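Local coordinates for protein alpha-toxin (Clostridium novyi, PDB 2VK9) that belongs to the large clostridial toxins and carries a catalytic domain of the GT-A glycosyltransferase fold class, at residues S97-I109 against W120-D134. Sequence-based numbering, arbitrary orientation.
Sequences SKNLSFIWIGGPI and WKMFNKDYNIRLFYD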
loop_
_atom_site.group_PDB
_atom_site.type_symbol
_atom_site.label_atom_id
_atom_site.label_comp_id
_atom_site.label_asym_id
_atom_site.label_seq_id
_atom_site.Cartn_x
_atom_site.Cartn_y
_atom_site.Cartn_z
ATOM N N SER A 97 -2.228 -19.300 -5.099
ATOM C CA SER A 97 -2.190 -20.181 -3.930
ATOM C C SER A 97 -3.371 -19.882 -3.017
ATOM O O SER A 97 -3.792 -18.731 -2.899
ATOM C CB SER A 97 -0.886 -20.009 -3.148
ATOM O OG SER A 97 0.239 -20.302 -3.952
ATOM N N LYS A 98 -3.910 -20.914 -2.375
ATOM C CA LYS A 98 -5.052 -20.729 -1.491
ATOM C C LYS A 98 -4.624 -20.386 -0.073
ATOM O O LYS A 98 -4.856 -21.119 0.889
ATOM C CB LYS A 98 -6.006 -21.907 -1.578
ATOM C CG LYS A 98 -6.745 -21.851 -2.893
ATOM C CD LYS A 98 -7.830 -22.842 -2.998
ATOM C CE LYS A 98 -8.478 -22.723 -4.342
ATOM N NZ LYS A 98 -9.770 -23.469 -4.336
ATOM N N ASN A 99 -3.969 -19.236 0.006
ATOM C CA ASN A 99 -3.605 -18.611 1.243
ATOM C C ASN A 99 -4.306 -17.285 1.310
ATOM O O ASN A 99 -4.307 -16.537 0.340
ATOM C CB ASN A 99 -2.106 -18.398 1.277
ATOM C CG ASN A 99 -1.348 -19.694 1.288
ATOM O OD1 ASN A 99 -1.709 -20.633 2.008
ATOM N ND2 ASN A 99 -0.290 -19.765 0.491
ATOM N N LEU A 100 -4.924 -17.004 2.449
ATOM C CA LEU A 100 -5.487 -15.691 2.693
ATOM C C LEU A 100 -4.820 -15.130 3.930
ATOM O O LEU A 100 -4.848 -15.755 4.985
ATOM C CB LEU A 100 -6.998 -15.793 2.881
ATOM C CG LEU A 100 -7.793 -14.550 3.284
ATOM C CD1 LEU A 100 -7.664 -13.463 2.241
ATOM C CD2 LEU A 100 -9.246 -14.918 3.489
ATOM N N SER A 101 -4.201 -13.965 3.805
ATOM C CA SER A 101 -3.433 -13.431 4.919
ATOM C C SER A 101 -3.926 -12.081 5.365
ATOM O O SER A 101 -4.297 -11.252 4.545
ATOM C CB SER A 101 -1.959 -13.338 4.559
ATOM O OG SER A 101 -1.418 -14.628 4.331
ATOM N N PHE A 102 -3.933 -11.870 6.675
ATOM C CA PHE A 102 -4.238 -10.573 7.259
ATOM C C PHE A 102 -3.094 -10.230 8.186
ATOM O O PHE A 102 -2.379 -11.115 8.645
ATOM C CB PHE A 102 -5.539 -10.631 8.055
ATOM C CG PHE A 102 -6.731 -11.033 7.246
ATOM C CD1 PHE A 102 -7.070 -12.364 7.106
ATOM C CD2 PHE A 102 -7.522 -10.076 6.629
ATOM C CE1 PHE A 102 -8.180 -12.739 6.356
ATOM C CE2 PHE A 102 -8.629 -10.439 5.878
ATOM C CZ PHE A 102 -8.960 -11.775 5.740
ATOM N N ILE A 103 -2.911 -8.945 8.450
ATOM C CA ILE A 103 -1.904 -8.482 9.400
ATOM C C ILE A 103 -2.574 -7.571 10.407
ATOM O O ILE A 103 -3.372 -6.716 10.029
ATOM C CB ILE A 103 -0.827 -7.638 8.704
ATOM C CG1 ILE A 103 -0.058 -8.471 7.680
ATOM C CG2 ILE A 103 0.099 -6.966 9.736
ATOM C CD1 ILE A 103 0.819 -7.635 6.818
ATOM N N TRP A 104 -2.265 -7.753 11.684
ATOM C CA TRP A 104 -2.569 -6.733 12.672
ATOM C C TRP A 104 -1.414 -6.605 13.643
ATOM O O TRP A 104 -1.238 -7.470 14.487
ATOM C CB TRP A 104 -3.883 -6.998 13.430
ATOM C CG TRP A 104 -4.217 -5.804 14.264
ATOM C CD1 TRP A 104 -3.930 -5.624 15.582
ATOM C CD2 TRP A 104 -4.808 -4.578 13.814
ATOM N NE1 TRP A 104 -4.333 -4.382 15.996
ATOM C CE2 TRP A 104 -4.875 -3.713 14.931
ATOM C CE3 TRP A 104 -5.308 -4.133 12.580
ATOM C CZ2 TRP A 104 -5.422 -2.421 14.854
ATOM C CZ3 TRP A 104 -5.848 -2.844 12.503
ATOM C CH2 TRP A 104 -5.904 -2.008 13.637
ATOM N N ILE A 105 -0.633 -5.532 13.538
ATOM C CA ILE A 105 0.543 -5.386 14.392
ATOM C C ILE A 105 0.548 -4.158 15.297
ATOM O O ILE A 105 -0.101 -3.163 14.999
ATOM C CB ILE A 105 1.842 -5.387 13.579
ATOM C CG1 ILE A 105 1.755 -4.404 12.409
ATOM C CG2 ILE A 105 2.140 -6.792 13.083
ATOM C CD1 ILE A 105 3.105 -4.047 11.815
ATOM N N GLY A 106 1.282 -4.249 16.407
ATOM C CA GLY A 106 1.615 -3.089 17.246
ATOM C C GLY A 106 0.642 -2.635 18.334
ATOM O O GLY A 106 0.847 -1.576 18.943
ATOM N N GLY A 107 -0.398 -3.425 18.592
ATOM C CA GLY A 107 -1.397 -3.066 19.593
ATOM C C GLY A 107 -2.561 -4.036 19.637
ATOM O O GLY A 107 -2.555 -5.050 18.941
ATOM N N PRO A 108 -3.573 -3.744 20.468
ATOM C CA PRO A 108 -4.714 -4.656 20.568
ATOM C C PRO A 108 -5.549 -4.646 19.291
ATOM O O PRO A 108 -5.722 -3.595 18.666
ATOM C CB PRO A 108 -5.521 -4.074 21.724
ATOM C CG PRO A 108 -5.172 -2.611 21.717
ATOM C CD PRO A 108 -3.723 -2.567 21.344
ATOM N N ILE A 109 -6.046 -5.810 18.893
ATOM C CA ILE A 109 -6.957 -5.873 17.759
ATOM C C ILE A 109 -8.359 -5.475 18.264
ATOM O O ILE A 109 -8.674 -5.670 19.445
ATOM C CB ILE A 109 -6.896 -7.262 17.062
ATOM C CG1 ILE A 109 -7.578 -7.222 15.695
ATOM C CG2 ILE A 109 -7.458 -8.365 17.948
ATOM C CD1 ILE A 109 -7.298 -8.451 14.825
ATOM N N TRP A 120 -14.600 -13.679 6.677
ATOM C CA TRP A 120 -13.683 -14.306 5.742
ATOM C C TRP A 120 -13.554 -15.809 5.976
ATOM O O TRP A 120 -13.578 -16.590 5.024
ATOM C CB TRP A 120 -12.319 -13.637 5.835
ATOM C CG TRP A 120 -12.283 -12.338 5.128
ATOM C CD1 TRP A 120 -12.275 -11.101 5.691
ATOM C CD2 TRP A 120 -12.272 -12.137 3.712
ATOM N NE1 TRP A 120 -12.250 -10.138 4.714
ATOM C CE2 TRP A 120 -12.240 -10.750 3.489
ATOM C CE3 TRP A 120 -12.279 -12.994 2.612
ATOM C CZ2 TRP A 120 -12.216 -10.199 2.211
ATOM C CZ3 TRP A 120 -12.256 -12.446 1.344
ATOM C CH2 TRP A 120 -12.228 -11.061 1.154
ATOM N N LYS A 121 -13.431 -16.197 7.246
ATOM C CA LYS A 121 -13.340 -17.593 7.643
ATOM C C LYS A 121 -14.573 -18.400 7.261
ATOM O O LYS A 121 -14.461 -19.552 6.830
ATOM C CB LYS A 121 -13.110 -17.700 9.140
ATOM C CG LYS A 121 -11.652 -17.718 9.545
ATOM C CD LYS A 121 -11.518 -17.890 11.049
ATOM C CE LYS A 121 -10.082 -18.118 11.420
ATOM N NZ LYS A 121 -9.887 -18.069 12.893
ATOM N N MET A 122 -15.745 -17.793 7.417
ATOM C CA MET A 122 -17.004 -18.469 7.135
ATOM C C MET A 122 -17.199 -18.814 5.661
ATOM O O MET A 122 -17.804 -19.837 5.345
ATOM C CB MET A 122 -18.175 -17.626 7.608
ATOM C CG MET A 122 -18.525 -17.784 9.082
ATOM S SD MET A 122 -19.726 -16.509 9.571
ATOM C CE MET A 122 -21.163 -17.023 8.622
ATOM N N PHE A 123 -16.672 -17.979 4.769
ATOM C CA PHE A 123 -16.970 -18.100 3.345
ATOM C C PHE A 123 -15.842 -18.655 2.478
ATOM O O PHE A 123 -16.001 -18.785 1.254
ATOM C CB PHE A 123 -17.452 -16.757 2.785
ATOM C CG PHE A 123 -18.815 -16.374 3.254
ATOM C CD1 PHE A 123 -18.976 -15.549 4.356
ATOM C CD2 PHE A 123 -19.942 -16.849 2.604
ATOM C CE1 PHE A 123 -20.240 -15.206 4.806
ATOM C CE2 PHE A 123 -21.206 -16.510 3.039
ATOM C CZ PHE A 123 -21.358 -15.690 4.143
ATOM N N ASN A 124 -14.714 -18.979 3.106
ATOM C CA ASN A 124 -13.534 -19.443 2.376
ATOM C C ASN A 124 -12.842 -20.587 3.101
ATOM O O ASN A 124 -11.679 -20.484 3.472
ATOM C CB ASN A 124 -12.559 -18.287 2.146
ATOM C CG ASN A 124 -13.156 -17.181 1.308
ATOM O OD1 ASN A 124 -13.265 -17.295 0.090
ATOM N ND2 ASN A 124 -13.546 -16.095 1.958
ATOM N N LYS A 125 -13.570 -21.680 3.295
ATOM C CA LYS A 125 -13.059 -22.822 4.045
ATOM C C LYS A 125 -12.035 -23.630 3.259
ATOM O O LYS A 125 -11.364 -24.492 3.817
ATOM C CB LYS A 125 -14.199 -23.729 4.498
ATOM C CG LYS A 125 -15.051 -23.138 5.588
ATOM C CD LYS A 125 -16.220 -24.048 5.879
ATOM C CE LYS A 125 -17.360 -23.281 6.531
ATOM N NZ LYS A 125 -18.616 -24.089 6.480
ATOM N N ASP A 126 -11.928 -23.344 1.966
ATOM C CA ASP A 126 -10.923 -23.957 1.099
ATOM C C ASP A 126 -9.592 -23.188 1.085
ATOM O O ASP A 126 -8.700 -23.502 0.297
ATOM C CB ASP A 126 -11.475 -24.092 -0.324
ATOM C CG ASP A 126 -11.945 -22.756 -0.915
ATOM O OD1 ASP A 126 -12.274 -21.827 -0.142
ATOM O OD2 ASP A 126 -11.994 -22.639 -2.165
ATOM N N TYR A 127 -9.464 -22.187 1.956
ATOM C CA TYR A 127 -8.233 -21.412 2.100
ATOM C C TYR A 127 -7.541 -21.693 3.435
ATOM O O TYR A 127 -8.199 -21.999 4.432
ATOM C CB TYR A 127 -8.543 -19.918 1.984
ATOM C CG TYR A 127 -8.634 -19.423 0.557
ATOM C CD1 TYR A 127 -9.736 -19.732 -0.246
ATOM C CD2 TYR A 127 -7.615 -18.647 0.005
ATOM C CE1 TYR A 127 -9.818 -19.282 -1.567
ATOM C CE2 TYR A 127 -7.685 -18.196 -1.317
ATOM C CZ TYR A 127 -8.787 -18.520 -2.093
ATOM O OH TYR A 127 -8.855 -18.081 -3.387
ATOM N N ASN A 128 -6.215 -21.622 3.450
ATOM C CA ASN A 128 -5.486 -21.516 4.693
ATOM C C ASN A 128 -5.460 -20.037 5.023
ATOM O O ASN A 128 -4.861 -19.228 4.291
ATOM C CB ASN A 128 -4.068 -22.075 4.579
ATOM C CG ASN A 128 -4.043 -23.584 4.396
ATOM O OD1 ASN A 128 -4.986 -24.274 4.754
ATOM N ND2 ASN A 128 -2.959 -24.099 3.835
ATOM N N ILE A 129 -6.152 -19.687 6.105
ATOM C CA ILE A 129 -6.307 -18.309 6.512
ATOM C C ILE A 129 -5.401 -18.031 7.694
ATOM O O ILE A 129 -5.404 -18.773 8.677
ATOM C CB ILE A 129 -7.768 -17.981 6.834
ATOM C CG1 ILE A 129 -8.628 -18.203 5.590
ATOM C CG2 ILE A 129 -7.893 -16.539 7.268
ATOM C CD1 ILE A 129 -10.107 -18.075 5.813
ATOM N N ARG A 130 -4.602 -16.978 7.592
ATOM C CA ARG A 130 -3.696 -16.628 8.670
ATOM C C ARG A 130 -3.808 -15.162 8.985
ATOM O O ARG A 130 -4.103 -14.344 8.120
ATOM C CB ARG A 130 -2.249 -16.939 8.301
ATOM C CG ARG A 130 -1.849 -18.400 8.259
ATOM C CD ARG A 130 -0.450 -18.482 7.665
ATOM N NE ARG A 130 -0.054 -19.817 7.228
ATOM C CZ ARG A 130 -0.358 -20.361 6.049
ATOM N NH1 ARG A 130 -1.084 -19.702 5.153
ATOM N NH2 ARG A 130 0.067 -21.579 5.765
ATOM N N LEU A 131 -3.570 -14.846 10.249
ATOM C CA LEU A 131 -3.548 -13.488 10.738
ATOM C C LEU A 131 -2.192 -13.290 11.390
ATOM O O LEU A 131 -1.828 -13.983 12.330
ATOM C CB LEU A 131 -4.694 -13.280 11.723
ATOM C CG LEU A 131 -4.887 -11.984 12.517
ATOM C CD1 LEU A 131 -4.699 -10.773 11.646
ATOM C CD2 LEU A 131 -6.302 -12.005 13.014
ATOM N N PHE A 132 -1.423 -12.357 10.854
ATOM C CA PHE A 132 -0.053 -12.207 11.267
ATOM C C PHE A 132 0.055 -11.068 12.236
ATOM O O PHE A 132 -0.569 -10.035 12.048
ATOM C CB PHE A 132 0.831 -11.968 10.050
ATOM C CG PHE A 132 1.029 -13.194 9.212
ATOM C CD1 PHE A 132 0.215 -13.441 8.115
ATOM C CD2 PHE A 132 2.020 -14.114 9.530
ATOM C CE1 PHE A 132 0.393 -14.589 7.340
ATOM C CE2 PHE A 132 2.203 -15.263 8.761
ATOM C CZ PHE A 132 1.393 -15.501 7.667
ATOM N N TYR A 133 0.828 -11.272 13.292
ATOM C CA TYR A 133 1.102 -10.216 14.240
ATOM C C TYR A 133 2.522 -10.337 14.775
ATOM O O TYR A 133 3.203 -11.336 14.539
ATOM C CB TYR A 133 0.084 -10.252 15.368
ATOM C CG TYR A 133 0.391 -11.208 16.500
ATOM C CD1 TYR A 133 0.392 -12.588 16.300
ATOM C CD2 TYR A 133 0.641 -10.727 17.788
ATOM C CE1 TYR A 133 0.641 -13.461 17.340
ATOM C CE2 TYR A 133 0.892 -11.589 18.845
ATOM C CZ TYR A 133 0.891 -12.961 18.615
ATOM O OH TYR A 133 1.147 -13.830 19.660
ATOM N N ASP A 134 2.967 -9.310 15.482
ATOM C CA ASP A 134 4.306 -9.289 16.016
ATOM C C ASP A 134 4.247 -9.286 17.542
ATOM O O ASP A 134 4.078 -8.231 18.191
ATOM C CB ASP A 134 5.068 -8.084 15.476
ATOM C CG ASP A 134 6.523 -8.098 15.859
ATOM O OD1 ASP A 134 6.889 -8.764 16.849
ATOM O OD2 ASP A 134 7.316 -7.435 15.167
HETATM O O HOH W 1 -2.267 -17.383 5.000
HETATM O O HOH W 2 2.010 -7.021 17.017
#
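A beta-alpha-beta unit of the GT-A type domain brings strands 99-103 and 128-133 side by side in parallel, pairing L100 with I129 and F102 with L131. Six backbone hydrogen bonds join them, running from N128 N to K98 O (2.9 Å) as far as W104 N to F132 O (2.9 Å). On the face that carries L100 and F102, the connecting helix closes over the strands through W120. F102 CZ reaches one face of the indole, 3.4 Å from W120 CD1, with the two ring planes inclined at 56°, while L100 CD2 touches W120 CE3 at 3.7 Å. With CG turned away from the backbone N (chi1 174°), L100 lies alongside I129, and its CD2 also packs against I129 CG1. On the opposite face, the N-terminal end is polar, before I103 and F132 take over: R130 NH1 makes a weak but nearly straight hydrogen bond to N99 OD1 (3.3 Å), and a water links R130 NH1, S101 OG and N128 O. At the start of the strands K98 CB lies over the Y127 ring, and the extended K98 chain carries NZ into salt bridges with D126 OD2 (3.2 Å) and D362. Strand 280-283 flanks 99-103, strand 237-238 borders 128-133, and helix 263-278 covers the S101 and F132 face.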